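Local coordinates for protein octenoyl-CoA reductase/carboxylase (Streptomyces sp., PDB 4A0S) that catalyses the NADPH-dependent reductive carboxylation of 2-octenoyl-CoA, making an extender unit for polyketide biosynthesis, at residues 414-417 with 418-422; 186-189 with 190-193. All coordinates share one frame; numbering follows the deposited sequence.

How the interactions relate
Both interactions are turns in connecting loops, one near the C-terminal end of the chain and the other leading into helix 193-197. Their centres lie about 11 Å apart and the two loops touch. The ammonium NZ of Lys187 in interaction 2 probably hydrogen-bonds to Gly421 O of interaction 1 at 2.7 Å. A second probable bond joins Trp193 N to Leu420 O at 2.9 Å, so the first turn of the helix offers a backbone N-H to the C-terminal loop. Beside them Gly421 CA packs against Trp193 NE1. These contacts join the surface turn 414-422 to the buried turn 186-193, and both lie away from the NADP and octanoyl-CoA pockets.

Interaction 1 (414-417 with 418-422); sequences MAPE and QGLGV
Glu417 turns its CG in between its own backbone N and carbonyl carbon (chi1 65°), while Leu420, with chi1 -57°, holds CG beside its backbone N; the two side chains thus meet at about a right angle. Leu420 CD1 comes up against Glu417 CG at 3.6 Å, touching the aliphatic part of the glutamate, while the carboxylate OE2 of Glu417 lies 3.8 Å from Leu420 CD2. Leu420 CD1 also reaches the proline preceding Glu417, 3.6 Å from Pro416 CD, so one methyl of the branched leucine side chain meets both the rigid ring and the glutamate methylene. These residues form a turn in the loop between strand 408-412 and helix 425-431. Its ends stay too far apart for a direct backbone bond, with Glu417 O and Leu420 N separated by 4.2 Å. A water takes up the gap: it accepts from Leu420 N at 2.7 Å and appears to donate to Glu417 O at 2.8 Å. Gly419 suits the bend because its phi of 87° is strained for most other residues, and its N also bonds to the carboxylate of Glu194. Gln418 starts its side chain away from 414-417, and its polar amide suits this exposed position.

Interaction 2 (186-189 with 190-193); sequences PKPA and HLTW
Lys187 reaches across the turn to Leu191 and Trp193 with a chain that is extended as far as CE and bent only at its last torsion (chi4 -70°). CB and CG carry it out from the backbone; Lys187 CD then comes up against the indole, 3.5 Å from Trp193 CZ3. Next, Lys187 CE lies over the face of the Trp193 six-membered ring, 4.2 Å from its centroid, a CH-pi contact offset toward the rim. The bend carries NZ on to backbone oxygens; it still stands above the ring but so far off that any cation-pi attraction is weak at best. Lys187 NZ donates to Leu191 O at 2.7 Å and to Pro188 O at 3.0 Å, and Gly421 O is a further acceptor. A long lysine is apt here: its methylenes suit the aromatic face, while carbonyls satisfy its buried ammonium.

Pro188 O also accepts from Leu191 N at 3.2 Å, and the two donors reach it from opposite faces of the carbonyl plane. The Leu191 bond closes a type I beta turn running from Pro188 to Leu191, which packs Pro188 CB tightly against Leu191 CD1 at 3.5 Å. Thr192 follows as the N-cap of helix 193-197. Its OG1 caps a backbone N just beyond, and Glu195 OE1 accepts from Thr192 N, a reciprocal pattern resembling the capping box of a helix start.

Interaction 1 (414-417 with 418-422)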
loop_
_atom_site.group_PDB
_atom_site.type_symbol
_atom_site.label_atom_id
_atom_site.label_comp_id
_atom_site.label_asym_id
_atom_site.label_seq_id
_atom_site.Cartn_x
_atom_site.Cartn_y
_atom_site.Cartn_z
ATOM N N MET A 414 40.925 5.822 -9.445
ATOM C CA MET A 414 41.678 6.502 -10.463
ATOM C C MET A 414 41.913 7.971 -10.110
ATOM O O MET A 414 42.901 8.540 -10.545
ATOM C CB MET A 414 40.999 6.366 -11.816
ATOM C CG MET A 414 41.923 6.611 -12.986
ATOM S SD MET A 414 40.969 6.442 -14.486
ATOM C CE MET A 414 41.077 4.660 -14.712
ATOM N N ALA A 415 41.025 8.588 -9.327
ATOM C CA ALA A 415 41.210 10.003 -8.962
ATOM C C ALA A 415 42.553 10.164 -8.239
ATOM O O ALA A 415 42.774 9.517 -7.220
ATOM C CB ALA A 415 40.075 10.495 -8.094
ATOM N N PRO A 416 43.462 10.995 -8.794
ATOM C CA PRO A 416 44.819 11.082 -8.250
ATOM C C PRO A 416 44.891 11.894 -6.960
ATOM O O PRO A 416 45.896 11.873 -6.254
ATOM C CB PRO A 416 45.615 11.764 -9.383
ATOM C CG PRO A 416 44.609 12.571 -10.119
ATOM C CD PRO A 416 43.300 11.800 -10.024
ATOM N N GLU A 417 43.840 12.628 -6.662
ATOM C CA GLU A 417 43.838 13.452 -5.467
ATOM C C GLU A 417 42.409 13.770 -5.090
ATOM O O GLU A 417 41.501 13.639 -5.914
ATOM C CB GLU A 417 44.651 14.740 -5.702
ATOM C CG GLU A 417 44.042 15.673 -6.745
ATOM C CD GLU A 417 45.088 16.418 -7.569
ATOM O OE1 GLU A 417 46.208 16.618 -7.083
ATOM O OE2 GLU A 417 44.786 16.790 -8.720
ATOM N N GLN A 418 42.216 14.193 -3.850
ATOM C CA GLN A 418 40.916 14.607 -3.373
ATOM C C GLN A 418 40.434 15.885 -4.039
ATOM O O GLN A 418 41.232 16.646 -4.578
ATOM C CB GLN A 418 40.989 14.852 -1.876
ATOM C CG GLN A 418 40.897 13.614 -1.039
ATOM C CD GLN A 418 40.566 13.977 0.384
ATOM O OE1 GLN A 418 39.437 14.354 0.695
ATOM N NE2 GLN A 418 41.557 13.900 1.253
ATOM N N GLY A 419 39.120 16.098 -3.990
ATOM C CA GLY A 419 38.518 17.354 -4.371
ATOM C C GLY A 419 38.185 17.495 -5.840
ATOM O O GLY A 419 37.705 18.546 -6.262
ATOM N N LEU A 420 38.457 16.461 -6.628
ATOM C CA LEU A 420 38.248 16.528 -8.059
ATOM C C LEU A 420 36.829 16.128 -8.427
ATOM O O LEU A 420 36.135 15.486 -7.642
ATOM C CB LEU A 420 39.220 15.614 -8.788
ATOM C CG LEU A 420 40.700 15.891 -8.515
ATOM C CD1 LEU A 420 41.554 14.804 -9.128
ATOM C CD2 LEU A 420 41.074 17.266 -9.062
ATOM N N GLY A 421 36.428 16.509 -9.634
ATOM C CA GLY A 421 35.185 16.037 -10.220
ATOM C C GLY A 421 33.964 16.877 -9.934
ATOM O O GLY A 421 32.861 16.502 -10.315
ATOM N N VAL A 422 34.147 18.024 -9.279
ATOM C CA VAL A 422 33.038 18.942 -9.119
ATOM C C VAL A 422 32.860 19.610 -10.459
ATOM O O VAL A 422 33.749 20.307 -10.932
ATOM C CB VAL A 422 33.277 19.986 -8.040
ATOM C CG1 VAL A 422 32.082 20.947 -7.989
ATOM C CG2 VAL A 422 33.511 19.308 -6.701
HETATM O O HOH W 1 38.692 13.750 -6.348
#

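Interaction 2 (186-189 with 190-193)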
loop_
_atom_site.group_PDB
_atom_site.type_symbol
_atom_site.label_atom_id
_atom_site.label_comp_id
_atom_site.label_asym_id
_atom_site.label_seq_id
_atom_site.Cartn_x
_atom_site.Cartn_y
_atom_site.Cartn_z
ATOM N N PRO A 186 23.500 9.564 -13.130
ATOM C CA PRO A 186 24.399 10.704 -13.256
ATOM C C PRO A 186 24.944 11.093 -11.896
ATOM O O PRO A 186 24.199 11.187 -10.907
ATOM C CB PRO A 186 23.507 11.815 -13.819
ATOM C CG PRO A 186 22.121 11.395 -13.567
ATOM C CD PRO A 186 22.117 9.887 -13.552
ATOM N N LYS A 187 26.249 11.258 -11.842
ATOM C CA LYS A 187 26.897 11.723 -10.634
ATOM C C LYS A 187 26.371 13.108 -10.287
ATOM O O LYS A 187 26.283 13.970 -11.158
ATOM C CB LYS A 187 28.400 11.790 -10.864
ATOM C CG LYS A 187 29.170 12.435 -9.735
ATOM C CD LYS A 187 30.579 12.702 -10.189
ATOM C CE LYS A 187 31.232 13.794 -9.342
ATOM N NZ LYS A 187 30.635 15.148 -9.606
ATOM N N PRO A 188 26.007 13.321 -9.008
ATOM C CA PRO A 188 25.637 14.649 -8.544
ATOM C C PRO A 188 26.778 15.609 -8.870
ATOM O O PRO A 188 27.902 15.419 -8.403
ATOM C CB PRO A 188 25.515 14.459 -7.040
ATOM C CG PRO A 188 25.081 13.059 -6.898
ATOM C CD PRO A 188 25.861 12.314 -7.945
ATOM N N ALA A 189 26.500 16.598 -9.710
ATOM C CA ALA A 189 27.556 17.436 -10.291
ATOM C C ALA A 189 28.379 18.259 -9.269
ATOM O O ALA A 189 29.553 18.557 -9.495
ATOM C CB ALA A 189 26.971 18.333 -11.372
ATOM N N HIS A 190 27.765 18.613 -8.149
ATOM C CA HIS A 190 28.393 19.496 -7.192
ATOM C C HIS A 190 29.302 18.738 -6.240
ATOM O O HIS A 190 29.879 19.328 -5.343
ATOM C CB HIS A 190 27.312 20.185 -6.384
ATOM C CG HIS A 190 26.491 19.229 -5.578
ATOM N ND1 HIS A 190 25.489 18.460 -6.133
ATOM C CD2 HIS A 190 26.553 18.883 -4.272
ATOM C CE1 HIS A 190 24.950 17.704 -5.196
ATOM N NE2 HIS A 190 25.571 17.945 -4.055
ATOM N N LEU A 191 29.400 17.427 -6.424
ATOM C CA LEU A 191 30.153 16.593 -5.512
ATOM C C LEU A 191 31.495 16.226 -6.096
ATOM O O LEU A 191 31.623 16.080 -7.299
ATOM C CB LEU A 191 29.396 15.310 -5.242
ATOM C CG LEU A 191 28.102 15.433 -4.435
ATOM C CD1 LEU A 191 27.551 14.051 -4.224
ATOM C CD2 LEU A 191 28.299 16.165 -3.107
ATOM N N THR A 192 32.474 16.022 -5.232
ATOM C CA THR A 192 33.741 15.489 -5.659
ATOM C C THR A 192 33.530 14.004 -5.927
ATOM O O THR A 192 32.504 13.429 -5.540
ATOM C CB THR A 192 34.811 15.648 -4.571
ATOM O OG1 THR A 192 34.461 14.833 -3.452
ATOM C CG2 THR A 192 34.941 17.096 -4.127
ATOM N N TRP A 193 34.501 13.372 -6.567
ATOM C CA TRP A 193 34.405 11.951 -6.867
ATOM C C TRP A 193 34.170 11.128 -5.620
ATOM O O TRP A 193 33.236 10.309 -5.562
ATOM C CB TRP A 193 35.661 11.466 -7.565
ATOM C CG TRP A 193 35.869 12.089 -8.861
ATOM C CD1 TRP A 193 36.866 12.958 -9.194
ATOM C CD2 TRP A 193 35.057 11.936 -10.035
ATOM N NE1 TRP A 193 36.741 13.338 -10.497
ATOM C CE2 TRP A 193 35.638 12.729 -11.042
ATOM C CE3 TRP A 193 33.901 11.193 -10.338
ATOM C CZ2 TRP A 193 35.111 12.798 -12.339
ATOM C CZ3 TRP A 193 33.377 11.262 -11.620
ATOM C CH2 TRP A 193 33.971 12.070 -12.600
#